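Local coordinates for protein IclR family transcriptional regulator (Brucella abortus, PDB 5WHM) that is an IclR-type transcriptional repressor that probably binds operator DNA as a dimer through its winged helix-turn-helix domain, at residues C[8-13]-C[29-34]; C[14-17]-C[23-26]; C[33-38]-C[49-54]. One frame throughout, in Å; residues are numbered along the deposited sequence.

Contact 1. Residues C[8-13]-C[29-34]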
loop_
_atom_site.group_PDB
_atom_site.type_symbol
_atom_site.label_atom_id
_atom_site.label_comp_id
_atom_site.label_asym_id
_atom_site.label_seq_id
_atom_site.Cartn_x
_atom_site.Cartn_y
_atom_site.Cartn_z
ATOM N N LEU C 8 16.181 8.416 10.546
ATOM C CA LEU C 8 16.389 6.974 10.578
ATOM C C LEU C 8 16.059 6.366 11.930
ATOM O O LEU C 8 15.709 5.183 11.997
ATOM C CB LEU C 8 17.850 6.642 10.246
ATOM C CG LEU C 8 18.398 7.184 8.929
ATOM C CD1 LEU C 8 19.865 6.823 8.771
ATOM C CD2 LEU C 8 17.600 6.664 7.759
ATOM N N THR C 9 16.192 7.140 13.008
ATOM C CA THR C 9 15.959 6.664 14.373
ATOM C C THR C 9 15.055 7.646 15.110
ATOM O O THR C 9 15.501 8.357 16.026
ATOM C CB THR C 9 17.281 6.502 15.118
ATOM O OG1 THR C 9 17.948 7.767 15.141
ATOM C CG2 THR C 9 18.168 5.479 14.422
ATOM N N PRO C 10 13.772 7.706 14.742
ATOM C CA PRO C 10 12.890 8.735 15.314
ATOM C C PRO C 10 12.599 8.560 16.797
ATOM O O PRO C 10 12.063 9.494 17.413
ATOM C CB PRO C 10 11.609 8.603 14.482
ATOM C CG PRO C 10 11.633 7.223 13.957
ATOM C CD PRO C 10 13.063 6.847 13.779
ATOM N N LEU C 11 12.916 7.416 17.396
ATOM C CA LEU C 11 12.637 7.254 18.815
ATOM C C LEU C 11 13.848 7.629 19.669
ATOM O O LEU C 11 13.797 7.499 20.899
ATOM C CB LEU C 11 12.160 5.822 19.111
ATOM C CG LEU C 11 10.811 5.394 18.456
ATOM C CD1 LEU C 11 10.140 4.284 19.243
ATOM C CD2 LEU C 11 9.845 6.553 18.253
ATOM N N GLU C 12 14.909 8.132 19.039
ATOM C CA GLU C 12 16.116 8.615 19.714
ATOM C C GLU C 12 15.819 9.632 20.811
ATOM O O GLU C 12 14.717 10.192 20.876
ATOM C CB GLU C 12 17.054 9.252 18.697
ATOM C CG GLU C 12 16.505 10.567 18.130
ATOM C CD GLU C 12 17.426 11.200 17.097
ATOM O OE1 GLU C 12 17.923 10.461 16.219
ATOM O OE2 GLU C 12 17.658 12.430 17.162
ATOM N N ALA C 13 16.815 9.901 21.653
ATOM C CA ALA C 13 16.626 10.792 22.787
ATOM C C ALA C 13 16.476 12.241 22.331
ATOM O O ALA C 13 17.177 12.706 21.426
ATOM C CB ALA C 13 17.801 10.670 23.763
ATOM N N GLY C 29 3.655 5.494 17.469
ATOM C CA GLY C 29 2.679 4.633 16.811
ATOM C C GLY C 29 3.116 4.189 15.426
ATOM O O GLY C 29 2.900 3.037 15.040
ATOM N N LEU C 30 3.727 5.093 14.651
ATOM C CA LEU C 30 4.191 4.679 13.322
ATOM C C LEU C 30 5.363 3.711 13.430
ATOM O O LEU C 30 5.485 2.789 12.609
ATOM C CB LEU C 30 4.587 5.892 12.489
ATOM C CG LEU C 30 3.355 6.705 12.063
ATOM C CD1 LEU C 30 3.782 8.083 11.629
ATOM C CD2 LEU C 30 2.667 6.021 10.912
ATOM N N GLU C 31 6.214 3.889 14.443
ATOM C CA GLU C 31 7.284 2.927 14.698
ATOM C C GLU C 31 6.714 1.546 15.043
ATOM O O GLU C 31 7.269 0.520 14.632
ATOM C CB GLU C 31 8.157 3.463 15.824
ATOM C CG GLU C 31 9.613 3.140 15.751
ATOM C CD GLU C 31 10.273 3.422 14.386
ATOM O OE1 GLU C 31 10.124 4.515 13.804
ATOM O OE2 GLU C 31 10.972 2.525 13.905
ATOM N N VAL C 32 5.612 1.494 15.804
ATOM C CA VAL C 32 4.914 0.227 16.036
ATOM C C VAL C 32 4.443 -0.379 14.710
ATOM O O VAL C 32 4.644 -1.567 14.445
ATOM C CB VAL C 32 3.725 0.429 17.008
ATOM C CG1 VAL C 32 2.770 -0.801 16.974
ATOM C CG2 VAL C 32 4.225 0.708 18.452
ATOM N N LEU C 33 3.786 0.417 13.866
ATOM C CA LEU C 33 3.313 -0.134 12.593
ATOM C C LEU C 33 4.473 -0.605 11.722
ATOM O O LEU C 33 4.331 -1.586 10.982
ATOM C CB LEU C 33 2.488 0.898 11.826
ATOM C CG LEU C 33 1.123 1.223 12.431
ATOM C CD1 LEU C 33 0.517 2.430 11.695
ATOM C CD2 LEU C 33 0.216 -0.031 12.349
ATOM N N ARG C 34 5.639 0.046 11.822
ATOM C CA ARG C 34 6.795 -0.399 11.028
ATOM C C ARG C 34 7.376 -1.729 11.500
ATOM O O ARG C 34 8.233 -2.289 10.799
ATOM C CB ARG C 34 7.907 0.646 11.055
ATOM C CG ARG C 34 7.642 1.909 10.258
ATOM C CD ARG C 34 8.949 2.726 10.169
ATOM N NE ARG C 34 8.831 3.910 9.318
ATOM C CZ ARG C 34 9.299 3.996 8.070
ATOM N NH1 ARG C 34 9.144 5.127 7.369
ATOM N NH2 ARG C 34 9.930 2.959 7.525
#

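Contact 2. Residues C[14-17]-C[23-26]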
loop_
_atom_site.group_PDB
_atom_site.type_symbol
_atom_site.label_atom_id
_atom_site.label_comp_id
_atom_site.label_asym_id
_atom_site.label_seq_id
_atom_site.Cartn_x
_atom_site.Cartn_y
_atom_site.Cartn_z
ATOM N N GLY C 14 15.528 12.941 22.951
ATOM C CA GLY C 14 15.470 14.391 22.893
ATOM C C GLY C 14 15.033 15.010 21.583
ATOM O O GLY C 14 15.481 16.115 21.258
ATOM N N VAL C 15 14.159 14.346 20.824
ATOM C CA VAL C 15 13.655 14.945 19.590
ATOM C C VAL C 15 12.672 16.068 19.909
ATOM O O VAL C 15 12.863 17.216 19.492
ATOM C CB VAL C 15 13.000 13.887 18.687
ATOM C CG1 VAL C 15 13.016 14.379 17.257
ATOM C CG2 VAL C 15 13.694 12.551 18.824
ATOM N N GLU C 16 11.599 15.742 20.647
ATOM C CA GLU C 16 10.569 16.725 20.986
ATOM C C GLU C 16 11.132 17.917 21.761
ATOM O O GLU C 16 10.527 18.996 21.748
ATOM C CB GLU C 16 9.447 16.045 21.785
ATOM C CG GLU C 16 8.092 16.761 21.751
ATOM C CD GLU C 16 6.986 16.000 22.514
ATOM O OE1 GLU C 16 6.023 15.482 21.880
ATOM O OE2 GLU C 16 7.084 15.926 23.762
ATOM N N GLU C 17 12.282 17.755 22.420
ATOM C CA GLU C 17 12.893 18.869 23.141
ATOM C C GLU C 17 13.487 19.897 22.182
ATOM O O GLU C 17 13.191 21.094 22.280
ATOM C CB GLU C 17 13.965 18.342 24.089
ATOM C CG GLU C 17 13.432 17.469 25.205
ATOM C CD GLU C 17 14.540 16.935 26.088
ATOM O OE1 GLU C 17 15.180 15.935 25.699
ATOM O OE2 GLU C 17 14.784 17.530 27.160
ATOM N N VAL C 23 5.702 15.487 17.203
ATOM C CA VAL C 23 4.660 14.827 17.990
ATOM C C VAL C 23 5.141 13.411 18.291
ATOM O O VAL C 23 5.012 12.503 17.469
ATOM C CB VAL C 23 3.308 14.833 17.267
ATOM C CG1 VAL C 23 2.233 14.187 18.139
ATOM C CG2 VAL C 23 2.914 16.248 16.904
ATOM N N THR C 24 5.660 13.215 19.504
ATOM C CA THR C 24 6.288 11.949 19.880
ATOM C C THR C 24 5.310 10.774 19.820
ATOM O O THR C 24 5.667 9.694 19.347
ATOM C CB THR C 24 6.892 12.093 21.287
ATOM O OG1 THR C 24 7.893 13.111 21.224
ATOM C CG2 THR C 24 7.524 10.785 21.767
ATOM N N ALA C 25 4.072 10.953 20.298
ATOM C CA ALA C 25 3.117 9.838 20.279
ATOM C C ALA C 25 2.813 9.356 18.860
ATOM O O ALA C 25 2.579 8.161 18.648
ATOM C CB ALA C 25 1.808 10.234 20.980
ATOM N N LEU C 26 2.787 10.265 17.888
ATOM C CA LEU C 26 2.608 9.874 16.494
ATOM C C LEU C 26 3.818 9.085 15.985
ATOM O O LEU C 26 3.656 8.037 15.353
ATOM C CB LEU C 26 2.387 11.122 15.640
ATOM C CG LEU C 26 2.333 10.909 14.133
ATOM C CD1 LEU C 26 1.283 9.842 13.805
ATOM C CD2 LEU C 26 2.010 12.198 13.417
#

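Contact 3. Residues C[33-38]-C[49-54]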
loop_
_atom_site.group_PDB
_atom_site.type_symbol
_atom_site.label_atom_id
_atom_site.label_comp_id
_atom_site.label_asym_id
_atom_site.label_seq_id
_atom_site.Cartn_x
_atom_site.Cartn_y
_atom_site.Cartn_z
ATOM N N LEU C 33 3.786 0.417 13.866
ATOM C CA LEU C 33 3.313 -0.134 12.593
ATOM C C LEU C 33 4.473 -0.605 11.722
ATOM O O LEU C 33 4.331 -1.586 10.982
ATOM C CB LEU C 33 2.488 0.898 11.826
ATOM C CG LEU C 33 1.123 1.223 12.431
ATOM C CD1 LEU C 33 0.517 2.430 11.695
ATOM C CD2 LEU C 33 0.216 -0.031 12.349
ATOM N N ARG C 34 5.639 0.046 11.822
ATOM C CA ARG C 34 6.795 -0.399 11.028
ATOM C C ARG C 34 7.376 -1.729 11.500
ATOM O O ARG C 34 8.233 -2.289 10.799
ATOM C CB ARG C 34 7.907 0.646 11.055
ATOM C CG ARG C 34 7.642 1.909 10.258
ATOM C CD ARG C 34 8.949 2.726 10.169
ATOM N NE ARG C 34 8.831 3.910 9.318
ATOM C CZ ARG C 34 9.299 3.996 8.070
ATOM N NH1 ARG C 34 9.144 5.127 7.369
ATOM N NH2 ARG C 34 9.930 2.959 7.525
ATOM N N CYS C 35 6.972 -2.226 12.674
ATOM C CA CYS C 35 7.462 -3.523 13.144
ATOM C C CYS C 35 6.946 -4.663 12.287
ATOM O O CYS C 35 7.545 -5.737 12.276
ATOM C CB CYS C 35 7.019 -3.777 14.585
ATOM S SG CYS C 35 7.917 -2.802 15.763
ATOM N N PHE C 36 5.803 -4.461 11.633
ATOM C CA PHE C 36 5.183 -5.479 10.794
ATOM C C PHE C 36 5.800 -5.418 9.406
ATOM O O PHE C 36 5.943 -4.334 8.821
ATOM C CB PHE C 36 3.665 -5.276 10.735
ATOM C CG PHE C 36 2.985 -5.432 12.080
ATOM C CD1 PHE C 36 2.940 -4.373 12.965
ATOM C CD2 PHE C 36 2.411 -6.646 12.461
ATOM C CE1 PHE C 36 2.338 -4.505 14.223
ATOM C CE2 PHE C 36 1.781 -6.784 13.698
ATOM C CZ PHE C 36 1.744 -5.717 14.586
ATOM N N THR C 37 6.245 -6.563 8.915
ATOM C CA THR C 37 6.886 -6.556 7.611
ATOM C C THR C 37 6.262 -7.649 6.763
ATOM O O THR C 37 5.455 -8.429 7.286
ATOM C CB THR C 37 8.412 -6.785 7.728
ATOM O OG1 THR C 37 8.643 -8.176 7.948
ATOM C CG2 THR C 37 9.042 -5.971 8.851
ATOM N N PRO C 38 6.633 -7.776 5.475
ATOM C CA PRO C 38 6.112 -8.907 4.682
ATOM C C PRO C 38 6.427 -10.278 5.266
ATOM O O PRO C 38 5.681 -11.226 5.000
ATOM C CB PRO C 38 6.770 -8.714 3.301
ATOM C CG PRO C 38 7.031 -7.193 3.240
ATOM C CD PRO C 38 7.433 -6.845 4.644
ATOM N N ALA C 49 7.529 -4.244 22.006
ATOM C CA ALA C 49 8.361 -3.511 22.961
ATOM C C ALA C 49 9.835 -3.810 22.735
ATOM O O ALA C 49 10.686 -2.914 22.836
ATOM C CB ALA C 49 7.995 -3.872 24.408
ATOM N N HIS C 50 10.164 -5.077 22.474
ATOM C CA HIS C 50 11.566 -5.420 22.260
ATOM C C HIS C 50 12.092 -4.748 20.998
ATOM O O HIS C 50 13.181 -4.170 21.007
ATOM C CB HIS C 50 11.750 -6.933 22.193
ATOM C CG HIS C 50 13.160 -7.346 21.891
ATOM N ND1 HIS C 50 13.657 -7.429 20.606
ATOM C CD2 HIS C 50 14.192 -7.661 22.711
ATOM C CE1 HIS C 50 14.928 -7.791 20.646
ATOM N NE2 HIS C 50 15.276 -7.941 21.912
ATOM N N LYS C 51 11.311 -4.785 19.904
ATOM C CA LYS C 51 11.758 -4.206 18.636
ATOM C C LYS C 51 11.909 -2.691 18.714
ATOM O O LYS C 51 12.804 -2.117 18.083
ATOM C CB LYS C 51 10.765 -4.538 17.516
ATOM C CG LYS C 51 10.782 -5.975 17.028
ATOM C CD LYS C 51 9.698 -6.117 15.910
ATOM C CE LYS C 51 9.596 -7.537 15.381
ATOM N NZ LYS C 51 10.903 -7.988 14.919
ATOM N N THR C 52 10.993 -2.019 19.401
ATOM C CA THR C 52 10.983 -0.564 19.412
ATOM C C THR C 52 11.777 0.032 20.562
ATOM O O THR C 52 12.116 1.215 20.498
ATOM C CB THR C 52 9.557 -0.031 19.519
ATOM O OG1 THR C 52 8.953 -0.527 20.732
ATOM C CG2 THR C 52 8.705 -0.394 18.241
ATOM N N GLY C 53 12.049 -0.738 21.615
ATOM C CA GLY C 53 12.624 -0.194 22.833
ATOM C C GLY C 53 11.631 0.507 23.752
ATOM O O GLY C 53 12.018 0.920 24.844
ATOM N N LEU C 54 10.361 0.638 23.360
ATOM C CA LEU C 54 9.380 1.322 24.202
ATOM C C LEU C 54 8.914 0.412 25.342
ATOM O O LEU C 54 8.819 -0.811 25.179
ATOM C CB LEU C 54 8.164 1.748 23.373
ATOM C CG LEU C 54 8.428 2.767 22.259
ATOM C CD1 LEU C 54 7.264 2.845 21.254
ATOM C CD2 LEU C 54 8.753 4.141 22.876
HETATM O O HOH W 1 10.289 -6.080 12.399
#

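Contact 1. Residues C[8-13]-C[29-34]
The carboxylate of Glu31 is the flat group here, and the puckered ring of Pro10 comes up to one of its oxygens. Pro10 CG makes a close carbon-oxygen contact with Glu31 OE1, at 3.1 Å, from a position tilted well off the carboxylate plane. Pro10 CD lies farther from the same oxygen, at 3.8 Å. The two side chains cross at about a right angle. Leu11 supplies the apolar half. Its CD1 and CG run alongside the aliphatic part of Glu31 in the opposite sense, and Leu11 CD1 is 3.7 Å from Glu31 CG. Glu31 reaches both neighbours because its chain is bent at chi2 (49°). Pro10 and Leu11 are the two middle residues of a type I turn from Thr9 to Glu12, closed by Glu12 N to Thr9 O at 3.1 Å. The contact sets this N-terminal arm against helix 24-33, the first helix of the winged helix-turn-helix domain. The polar partner of Glu31 OE1 is Arg126 NH2, in a salt bridge, and Pro10 touches Arg126 as well. This partner probably keeps the carboxylate ionised. Pro10 packs in addition on Leu69 of the second subunit.

Contact 2. Residues C[14-17]-C[23-26]
Glu16 OE1 receives two weak hydrogen bonds from Thr24, one from the backbone N and one from the hydroxyl. Thr24 is the first residue of helix 24-33, which opens the winged helix-turn-helix domain. The acceptor therefore sits at a helix N terminus. The N-H of Thr24 points almost straight at Glu16 OE1, with an angle of 166°, but the distance from Thr24 N to Glu16 OE1 is long, 3.3 Å. Thr24 OG1 is 3.1 Å from Glu16 OE1 and stands nearly upright above the carboxylate plane. Thr24 N is tilted off the same side of that plane. Both donors can reach one oxygen because Thr24 OG1 lies beside its own backbone N (chi1 -62°). The positive end of the helix would probably stabilise the charge of the carboxylate.

Glu16 spans the gap with its chain extended beyond CG, crossing Thr24 at about a right angle. It is carried by the short helix 15-18, which has Gly14 at its N-cap. Next to it, Val15 packs on Met7 and Phe22 and on Arg68 of the second subunit. On the other side Val23 is the N-cap residue of helix 24-33. Its backbone N is hydrogen-bonded to Thr65 OG1 of the second subunit, and its side chain packs on Ala25 of that subunit. The contact is thus a surface link beside the dimer interface. The base of the glutamate also meets the hydroxyl: Glu16 CB lies 3.4 Å from Thr24 OG1.

Contact 3. Residues C[33-38]-C[49-54]
A type I turn from Leu33 to Phe36, closed by Phe36 N to Leu33 O at 3.3 Å, faces the C-terminal end of helix 45-52, and the two backbones come nearest at the CA atoms of Cys35 and Lys51. The sulfur of Cys35 is the centre of the contact. Cys35 SG meets the methyl Thr52 CG2 at 3.5 Å and the methylene Lys51 CD at 3.8 Å. The direct contact is apolar, with the thiol set against aliphatic carbon.

The Lys51 chain runs straight past Cys35 and then bends at chi4 (-55°). Its NZ forms a salt bridge with Glu40. One water also joins the two sides. It donates to Cys35 O at 2.8 Å and accepts a weak bond from Lys51 NZ at 3.2 Å.

The two branches of Thr52 do different work. With chi1 at 59°, OG1 lies between the backbone N and the carbonyl carbon and takes part in hydrogen bonds, while CG2 is left to meet Cys35 SG. Leu54 N donates to Thr52 OG1 at 3.2 Å with an angle of 166°, which makes an ST turn. Thr52 OG1 is also bonded to Ile48 O, so two bonds fix its rotation. Gly53, with positive phi, takes the chain out of the helix.

Helix 45-52 and helix 56-69 form the helix-turn-helix, and the ST turn lies at the start of the link between them. Leu54 packs on Val59 and Leu62 of helix 56-69. On the other side of the contact, Leu33 and Phe36 pack on Leu72 of strand 72-74 and Leu83 of strand 81-83, the two strands of the wing.

In the fold
From the N terminus, the chain first enters contact 1 with the arm 8-13. It goes straight on into helix 15-18, where contact 2 opens. Contact 2 closes first, at the start of helix 24-33, and bounds a short loop. Contact 1 closes farther along that helix, so its larger loop encloses the smaller one. Contact 3 begins where contact 1 ends, sharing Leu33 and Arg34, and closes the connection to helix 45-52. Contacts 1 and 3 touch directly through Leu11 and Leu54. Contacts 1 and 2 touch through Pro10 and Val15. Contacts 2 and 3 do not touch. The three join the N-terminal arm, helix 24-33 and helix 45-52 beside the second subunit.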